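Local coordinates for isomerase/lactonizing enzyme (Agrobacterium tumefaciens, PDB 1RVK), which is of unknown function but belongs to the enolase superfamily, whose members typically abstract a proton alpha to a carboxylate with the help of a bound magnesium ion, at residues E7-R12 with Q35-V40; I2-E7 with R41-Q46. All blocks are in the same frame, centred on the assembly; numbering follows the deposited sequence.

Contact 1: E7-R12 with Q35-V40; sequences EVRVFR and QAMLTV
The first two strands of the antiparallel sheet in the N-terminal capping domain pair here, Glu7-Arg12 running against Gln35-Val40. Glu7 with Thr39, Arg9 with Met37 and Phe11 with Gln35 are hydrogen-bonded pairs, each closed by two N-H...O bonds of 2.8-2.9 Å between the backbone N of one residue and the O of the other. Between them, Val8 faces Leu38 and Val10 faces Ala36 in non-hydrogen-bonded pairs, with the closer spacing of such pairs, 4.3 Å between Val10 CA and Ala36 CA. These four side chains share one face of the sheet; beta-branched valines suit a strand, and Ala36 CB lies between Val8 CG1 and Val10 CG2, 4.2 Å from each. Leu38 CD2 lies 3.6 Å from Val8 CG2, and Leu38 also meets Ala107 of helix 98-116. Such a three-stranded sheet backed by helices is the signature of the enolase-type N-terminal domain; strand 47-52 pairs with the far edge of Gln35-Val40. The other face is mixed. Phe11 CG sits between the backbone N and the carbonyl carbon (chi1 61°), and the ring lies over the neighbouring strand. Gln35 CB stands over one face of that ring, 4.0 Å from its centroid, a CH-pi contact made by the aliphatic part of the glutamine. Tyr345 adds an edge-to-face contact to the Phe11 ring. Further along, the selenomethionine Met37 lies beside Arg9, its CE 3.9 Å from Arg9 CD, so the apolar length of the arginine is used for packing. Arg9 NH1 and NH2 both reach Glu7 OE1 from one side of the carboxylate plane, at 3.0 Å from NH1; Arg41 also forms a salt bridge with this oxygen. A water accepts from Arg9 NH1, donates to Met37 O and hydrogen-bonds Thr39 OG1, which also pairs with His49.

Contact 2: I2-E7 with R41-Q46; sequences IITDVE and RTEDGQ
A classic beta bulge joins Thr4 and Asp5 to Arg41 where strand 3-15 begins and strand 30-42 gives way to a type I turn, Thr42-Gly45. The carbonyl of Arg41 serves two donors, Thr4 N at 2.8 Å and Asp5 N at 3.2 Å, while Arg41 N returns a bond to Asp5 O. Beyond the bulge, Glu43 N donates to Ile2 O at 2.8 Å; Glu43 CG packs on Thr4 CG2, and its carboxylate lies alongside Ile2 CB. With its CG anti to the backbone N (chi1 -178°), Arg41 starts out extended; a bend at chi3 (-55°) turns NE aside from the extended chain. Its NH2 gives Glu7 OE1 a bond of 2.9 Å and its NH1 reaches Glu7 OE2, each from above the carboxylate plane; NH1 also makes a weak 3.3 Å bond to Asp5 OD2, and NE is paired with Glu47. Asp5 OD2 additionally takes the hydroxyl proton of Thr4. In the turn, Asp44 OD2 accepts from Thr42 OG1 and from Gln46 N, the latter an Asx turn, and Gly45 suits its positive phi of 89°. With three carboxylates around one arginine, Arg41 is probably held firmly in its charged form.

Both contacts bind strand 3-15 to strand 30-42, and they meet at Glu7, whose carboxylate is shared between Arg9 in contact 1 and Arg41 in contact 2. Arg9 NH2 and Arg41 NH2 come within 4.2 Å of each other, a closeness of like charges that the intervening glutamate probably eases. Contact 1 is the more regular and better buried, with unbroken pairing, apolar packing on one face and mixed aromatic, aliphatic and charged groups on the other. Contact 2, at the outer end of the sheet, trades regularity for a bulge, a turn and charged groups. Apolar packing nonetheless runs on between them, as Leu38 CD2 meets Val6 CG1 and Val40 CG1 meets Ile3 CG2.

Contact 1: E7-R12 with Q35-V40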
ATOM      1  N   GLU A   7      -1.325  19.600 -13.692  1.00 17.63           N
ATOM      2  CA  GLU A   7      -2.743  19.453 -13.991  1.00 18.81           C
ATOM      3  C   GLU A   7      -3.383  18.224 -13.362  1.00 17.25           C
ATOM      4  O   GLU A   7      -2.736  17.197 -13.172  1.00 17.75           O
ATOM      5  CB  GLU A   7      -2.936  19.395 -15.506  1.00 20.59           C
ATOM      6  CG  GLU A   7      -2.085  20.407 -16.263  1.00 25.54           C
ATOM      7  CD  GLU A   7      -2.126  20.204 -17.767  1.00 27.01           C
ATOM      8  OE1 GLU A   7      -2.110  19.035 -18.214  1.00 27.71           O
ATOM      9  OE2 GLU A   7      -2.159  21.215 -18.502  1.00 27.32           O
ATOM     10  N   VAL A   8      -4.668  18.345 -13.051  1.00 16.89           N
ATOM     11  CA  VAL A   8      -5.424  17.250 -12.465  1.00 15.92           C
ATOM     12  C   VAL A   8      -6.614  16.947 -13.361  1.00 16.72           C
ATOM     13  O   VAL A   8      -7.362  17.847 -13.740  1.00 16.73           O
ATOM     14  CB  VAL A   8      -5.946  17.606 -11.056  1.00 16.56           C
ATOM     15  CG1 VAL A   8      -6.837  16.481 -10.529  1.00 17.14           C
ATOM     16  CG2 VAL A   8      -4.771  17.833 -10.112  1.00 16.01           C
ATOM     17  N   ARG A   9      -6.773  15.675 -13.705  1.00 15.20           N
ATOM     18  CA  ARG A   9      -7.879  15.236 -14.542  1.00 15.87           C
ATOM     19  C   ARG A   9      -8.667  14.197 -13.764  1.00 15.48           C
ATOM     20  O   ARG A   9      -8.138  13.144 -13.403  1.00 16.60           O
ATOM     21  CB  ARG A   9      -7.358  14.627 -15.849  1.00 18.16           C
ATOM     22  CG  ARG A   9      -6.665  15.627 -16.764  1.00 18.17           C
ATOM     23  CD  ARG A   9      -6.110  14.950 -18.006  1.00 22.48           C
ATOM     24  NE  ARG A   9      -5.646  15.924 -18.993  1.00 25.25           N
ATOM     25  CZ  ARG A   9      -4.622  16.752 -18.813  1.00 27.53           C
ATOM     26  NH1 ARG A   9      -3.935  16.732 -17.678  1.00 27.30           N
ATOM     27  NH2 ARG A   9      -4.286  17.610 -19.769  1.00 28.08           N
ATOM     28  N   VAL A  10      -9.928  14.509 -13.488  1.00 15.70           N
ATOM     29  CA  VAL A  10     -10.790  13.593 -12.759  1.00 15.43           C
ATOM     30  C   VAL A  10     -11.662  12.857 -13.764  1.00 15.63           C
ATOM     31  O   VAL A  10     -12.236  13.465 -14.671  1.00 15.89           O
ATOM     32  CB  VAL A  10     -11.686  14.350 -11.754  1.00 15.56           C
ATOM     33  CG1 VAL A  10     -12.508  13.362 -10.935  1.00 18.15           C
ATOM     34  CG2 VAL A  10     -10.821  15.202 -10.834  1.00 16.38           C
ATOM     35  N   PHE A  11     -11.749  11.541 -13.608  1.00 15.60           N
ATOM     36  CA  PHE A  11     -12.547  10.723 -14.508  1.00 16.18           C
ATOM     37  C   PHE A  11     -13.260   9.637 -13.716  1.00 17.89           C
ATOM     38  O   PHE A  11     -12.983   9.444 -12.530  1.00 16.74           O
ATOM     39  CB  PHE A  11     -11.656  10.078 -15.569  1.00 16.77           C
ATOM     40  CG  PHE A  11     -10.600   9.170 -15.004  1.00 17.53           C
ATOM     41  CD1 PHE A  11      -9.431   9.693 -14.460  1.00 17.73           C
ATOM     42  CD2 PHE A  11     -10.786   7.789 -14.999  1.00 16.48           C
ATOM     43  CE1 PHE A  11      -8.456   8.851 -13.918  1.00 17.63           C
ATOM     44  CE2 PHE A  11      -9.821   6.939 -14.461  1.00 17.80           C
ATOM     45  CZ  PHE A  11      -8.652   7.472 -13.918  1.00 17.65           C
ATOM     46  N   ARG A  12     -14.171   8.927 -14.376  1.00 17.73           N
ATOM     47  CA  ARG A  12     -14.926   7.861 -13.725  1.00 19.53           C
ATOM     48  C   ARG A  12     -14.405   6.479 -14.114  1.00 19.00           C
ATOM     49  O   ARG A  12     -14.254   6.173 -15.295  1.00 17.84           O
ATOM     50  CB  ARG A  12     -16.408   7.944 -14.113  1.00 22.20           C
ATOM     51  CG  ARG A  12     -16.993   9.348 -14.124  1.00 26.59           C
ATOM     52  CD  ARG A  12     -18.289   9.385 -14.936  1.00 31.27           C
ATOM     53  NE  ARG A  12     -18.667  10.745 -15.320  1.00 34.46           N
ATOM     54  CZ  ARG A  12     -19.075  11.679 -14.466  1.00 35.38           C
ATOM     55  NH1 ARG A  12     -19.164  11.405 -13.171  1.00 36.99           N
ATOM     56  NH2 ARG A  12     -19.389  12.892 -14.905  1.00 37.37           N
ATOM     57  N   GLN A  35     -11.936   9.050  -9.993  1.00 16.41           N
ATOM     58  CA  GLN A  35     -10.508   8.853  -9.782  1.00 18.93           C
ATOM     59  C   GLN A  35      -9.793  10.071 -10.356  1.00 17.33           C
ATOM     60  O   GLN A  35     -10.255  10.659 -11.327  1.00 17.84           O
ATOM     61  CB  GLN A  35     -10.036   7.587 -10.505  1.00 22.34           C
ATOM     62  CG  GLN A  35      -8.538   7.329 -10.406  1.00 29.71           C
ATOM     63  CD  GLN A  35      -8.086   6.999  -8.993  1.00 32.91           C
ATOM     64  OE1 GLN A  35      -6.891   6.922  -8.716  1.00 35.78           O
ATOM     65  NE2 GLN A  35      -9.043   6.792  -8.095  1.00 36.40           N
ATOM     66  N   ALA A  36      -8.672  10.456  -9.762  1.00 16.50           N
ATOM     67  CA  ALA A  36      -7.945  11.611 -10.267  1.00 14.09           C
ATOM     68  C   ALA A  36      -6.547  11.244 -10.747  1.00 15.42           C
ATOM     69  O   ALA A  36      -5.894  10.363 -10.187  1.00 14.28           O
ATOM     70  CB  ALA A  36      -7.858  12.686  -9.187  1.00 15.90           C
HETATM   71  N   MSE A  37      -6.103  11.913 -11.804  1.00 14.35           N
HETATM   72  CA  MSE A  37      -4.768  11.687 -12.332  1.00 14.78           C
HETATM   73  C   MSE A  37      -4.040  13.020 -12.307  1.00 14.72           C
HETATM   74  O   MSE A  37      -4.538  14.018 -12.838  1.00 13.48           O
HETATM   75  CB  MSE A  37      -4.805  11.146 -13.767  1.00 15.77           C
HETATM   76  CG  MSE A  37      -3.406  10.952 -14.373  1.00 15.35           C
HETATM   77 SE   MSE A  37      -3.350  10.194 -16.176  1.00 21.08          SE
HETATM   78  CE  MSE A  37      -4.079  11.707 -17.144  1.00 18.69           C
ATOM     79  N   LEU A  38      -2.880  13.032 -11.659  1.00 12.91           N
ATOM     80  CA  LEU A  38      -2.059  14.230 -11.569  1.00 14.36           C
ATOM     81  C   LEU A  38      -0.990  14.144 -12.653  1.00 14.00           C
ATOM     82  O   LEU A  38      -0.330  13.111 -12.798  1.00 14.20           O
ATOM     83  CB  LEU A  38      -1.395  14.309 -10.191  1.00 16.23           C
ATOM     84  CG  LEU A  38      -0.505  15.511  -9.829  1.00 19.21           C
ATOM     85  CD1 LEU A  38       0.755  15.514 -10.663  1.00 23.89           C
ATOM     86  CD2 LEU A  38      -1.280  16.800 -10.016  1.00 19.98           C
ATOM     87  N   THR A  39      -0.831  15.219 -13.421  1.00 13.04           N
ATOM     88  CA  THR A  39       0.179  15.262 -14.476  1.00 13.62           C
ATOM     89  C   THR A  39       1.111  16.457 -14.283  1.00 14.89           C
ATOM     90  O   THR A  39       0.658  17.577 -14.046  1.00 16.26           O
ATOM     91  CB  THR A  39      -0.459  15.379 -15.888  1.00 16.05           C
ATOM     92  OG1 THR A  39      -1.166  14.171 -16.209  1.00 16.35           O
ATOM     93  CG2 THR A  39       0.616  15.620 -16.939  1.00 17.82           C
ATOM     94  N   VAL A  40       2.412  16.205 -14.369  1.00 14.13           N
ATOM     95  CA  VAL A  40       3.417  17.255 -14.252  1.00 14.50           C
ATOM     96  C   VAL A  40       4.099  17.340 -15.618  1.00 15.68           C
ATOM     97  O   VAL A  40       4.563  16.327 -16.145  1.00 15.71           O
ATOM     98  CB  VAL A  40       4.470  16.916 -13.173  1.00 15.33           C
ATOM     99  CG1 VAL A  40       5.514  18.029 -13.093  1.00 15.16           C
ATOM    100  CG2 VAL A  40       3.786  16.733 -11.823  1.00 14.43           C
TER
HETATM  101  O   HOH W   1      -3.724  14.719 -15.466  1.00 17.84           O

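Contact 2: I2-E7 with R41-Q46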
ATOM      1  N   ILE A   2      12.587  22.294 -16.876  1.00 19.61           N
ATOM      2  CA  ILE A   2      11.788  23.109 -15.970  1.00 18.98           C
ATOM      3  C   ILE A   2      10.302  22.767 -16.057  1.00 17.98           C
ATOM      4  O   ILE A   2       9.755  22.590 -17.146  1.00 18.41           O
ATOM      5  CB  ILE A   2      11.969  24.614 -16.279  1.00 19.56           C
ATOM      6  CG1 ILE A   2      13.430  25.015 -16.066  1.00 19.82           C
ATOM      7  CG2 ILE A   2      11.059  25.449 -15.389  1.00 19.13           C
ATOM      8  CD1 ILE A   2      13.913  24.849 -14.630  1.00 19.81           C
ATOM      9  N   ILE A   3       9.656  22.673 -14.900  1.00 17.74           N
ATOM     10  CA  ILE A   3       8.230  22.362 -14.829  1.00 16.39           C
ATOM     11  C   ILE A   3       7.402  23.568 -15.270  1.00 18.25           C
ATOM     12  O   ILE A   3       7.583  24.679 -14.759  1.00 17.69           O
ATOM     13  CB  ILE A   3       7.824  21.981 -13.388  1.00 16.98           C
ATOM     14  CG1 ILE A   3       8.554  20.701 -12.973  1.00 16.13           C
ATOM     15  CG2 ILE A   3       6.307  21.806 -13.293  1.00 14.58           C
ATOM     16  CD1 ILE A   3       8.347  20.309 -11.519  1.00 16.70           C
ATOM     17  N   THR A   4       6.488  23.350 -16.212  1.00 17.96           N
ATOM     18  CA  THR A   4       5.649  24.432 -16.709  1.00 19.69           C
ATOM     19  C   THR A   4       4.177  24.275 -16.352  1.00 18.97           C
ATOM     20  O   THR A   4       3.443  25.262 -16.309  1.00 17.74           O
ATOM     21  CB  THR A   4       5.759  24.571 -18.246  1.00 20.75           C
ATOM     22  OG1 THR A   4       5.417  23.325 -18.868  1.00 20.66           O
ATOM     23  CG2 THR A   4       7.173  24.963 -18.644  1.00 22.76           C
ATOM     24  N   ASP A   5       3.743  23.044 -16.089  1.00 18.98           N
ATOM     25  CA  ASP A   5       2.339  22.802 -15.758  1.00 20.30           C
ATOM     26  C   ASP A   5       2.117  21.673 -14.757  1.00 19.71           C
ATOM     27  O   ASP A   5       2.867  20.698 -14.724  1.00 17.84           O
ATOM     28  CB  ASP A   5       1.555  22.452 -17.026  1.00 24.32           C
ATOM     29  CG  ASP A   5       1.658  23.517 -18.096  1.00 28.38           C
ATOM     30  OD1 ASP A   5       0.952  24.541 -17.987  1.00 32.26           O
ATOM     31  OD2 ASP A   5       2.449  23.326 -19.046  1.00 30.68           O
ATOM     32  N   VAL A   6       1.073  21.826 -13.948  1.00 18.63           N
ATOM     33  CA  VAL A   6       0.655  20.817 -12.976  1.00 19.20           C
ATOM     34  C   VAL A   6      -0.850  20.741 -13.207  1.00 18.60           C
ATOM     35  O   VAL A   6      -1.570  21.710 -12.965  1.00 19.00           O
ATOM     36  CB  VAL A   6       0.925  21.247 -11.522  1.00 20.16           C
ATOM     37  CG1 VAL A   6       0.421  20.169 -10.566  1.00 22.22           C
ATOM     38  CG2 VAL A   6       2.413  21.469 -11.314  1.00 20.98           C
ATOM     39  N   GLU A   7      -1.325  19.600 -13.692  1.00 17.63           N
ATOM     40  CA  GLU A   7      -2.743  19.453 -13.991  1.00 18.81           C
ATOM     41  C   GLU A   7      -3.383  18.224 -13.362  1.00 17.25           C
ATOM     42  O   GLU A   7      -2.736  17.197 -13.172  1.00 17.75           O
ATOM     43  CB  GLU A   7      -2.936  19.395 -15.506  1.00 20.59           C
ATOM     44  CG  GLU A   7      -2.085  20.407 -16.263  1.00 25.54           C
ATOM     45  CD  GLU A   7      -2.126  20.204 -17.767  1.00 27.01           C
ATOM     46  OE1 GLU A   7      -2.110  19.035 -18.214  1.00 27.71           O
ATOM     47  OE2 GLU A   7      -2.159  21.215 -18.502  1.00 27.32           O
ATOM     48  N   ARG A  41       4.151  18.539 -16.194  1.00 14.71           N
ATOM     49  CA  ARG A  41       4.760  18.721 -17.508  1.00 16.71           C
ATOM     50  C   ARG A  41       5.905  19.727 -17.486  1.00 15.68           C
ATOM     51  O   ARG A  41       5.870  20.708 -16.742  1.00 16.32           O
ATOM     52  CB  ARG A  41       3.700  19.179 -18.521  1.00 18.85           C
ATOM     53  CG  ARG A  41       4.226  19.349 -19.943  1.00 20.89           C
ATOM     54  CD  ARG A  41       3.151  19.883 -20.893  1.00 24.90           C
ATOM     55  NE  ARG A  41       1.951  19.051 -20.886  1.00 28.04           N
ATOM     56  CZ  ARG A  41       0.824  19.364 -20.256  1.00 28.65           C
ATOM     57  NH1 ARG A  41       0.731  20.501 -19.579  1.00 31.02           N
ATOM     58  NH2 ARG A  41      -0.209  18.535 -20.293  1.00 30.17           N
ATOM     59  N   THR A  42       6.918  19.478 -18.312  1.00 17.91           N
ATOM     60  CA  THR A  42       8.076  20.362 -18.400  1.00 19.16           C
ATOM     61  C   THR A  42       8.082  21.150 -19.715  1.00 20.94           C
ATOM     62  O   THR A  42       7.256  20.912 -20.596  1.00 19.90           O
ATOM     63  CB  THR A  42       9.388  19.564 -18.282  1.00 20.49           C
ATOM     64  OG1 THR A  42       9.384  18.492 -19.233  1.00 23.08           O
ATOM     65  CG2 THR A  42       9.534  18.985 -16.881  1.00 21.05           C
ATOM     66  N   GLU A  43       9.022  22.084 -19.835  1.00 23.08           N
ATOM     67  CA  GLU A  43       9.146  22.928 -21.026  1.00 26.77           C
ATOM     68  C   GLU A  43       9.162  22.154 -22.339  1.00 27.30           C
ATOM     69  O   GLU A  43       8.531  22.563 -23.315  1.00 27.38           O
ATOM     70  CB  GLU A  43      10.428  23.761 -20.953  1.00 30.15           C
ATOM     71  CG  GLU A  43      10.574  24.607 -19.709  1.00 36.78           C
ATOM     72  CD  GLU A  43      11.948  25.248 -19.609  1.00 41.35           C
ATOM     73  OE1 GLU A  43      12.959  24.502 -19.587  1.00 40.01           O
ATOM     74  OE2 GLU A  43      12.012  26.495 -19.553  1.00 43.11           O
ATOM     75  N   ASP A  44       9.891  21.044 -22.362  1.00 27.62           N
ATOM     76  CA  ASP A  44      10.009  20.235 -23.571  1.00 29.60           C
ATOM     77  C   ASP A  44       8.804  19.342 -23.856  1.00 29.01           C
ATOM     78  O   ASP A  44       8.818  18.557 -24.804  1.00 29.32           O
ATOM     79  CB  ASP A  44      11.280  19.383 -23.510  1.00 32.62           C
ATOM     80  CG  ASP A  44      11.256  18.376 -22.377  1.00 35.63           C
ATOM     81  OD1 ASP A  44      12.232  17.610 -22.248  1.00 38.19           O
ATOM     82  OD2 ASP A  44      10.266  18.349 -21.620  1.00 36.41           O
ATOM     83  N   GLY A  45       7.767  19.457 -23.034  1.00 27.19           N
ATOM     84  CA  GLY A  45       6.575  18.661 -23.254  1.00 25.92           C
ATOM     85  C   GLY A  45       6.547  17.291 -22.602  1.00 25.08           C
ATOM     86  O   GLY A  45       5.550  16.581 -22.721  1.00 24.45           O
ATOM     87  N   GLN A  46       7.630  16.909 -21.930  1.00 23.48           N
ATOM     88  CA  GLN A  46       7.687  15.614 -21.251  1.00 23.24           C
ATOM     89  C   GLN A  46       6.681  15.641 -20.099  1.00 20.78           C
ATOM     90  O   GLN A  46       6.475  16.681 -19.478  1.00 19.87           O
ATOM     91  CB  GLN A  46       9.093  15.361 -20.698  1.00 25.41           C
ATOM     92  CG  GLN A  46      10.189  15.189 -21.745  1.00 30.48           C
ATOM     93  CD  GLN A  46      10.245  13.789 -22.338  1.00 33.08           C
ATOM     94  OE1 GLN A  46      11.195  13.443 -23.039  1.00 35.63           O
ATOM     95  NE2 GLN A  46       9.228  12.979 -22.060  1.00 33.87           N
TER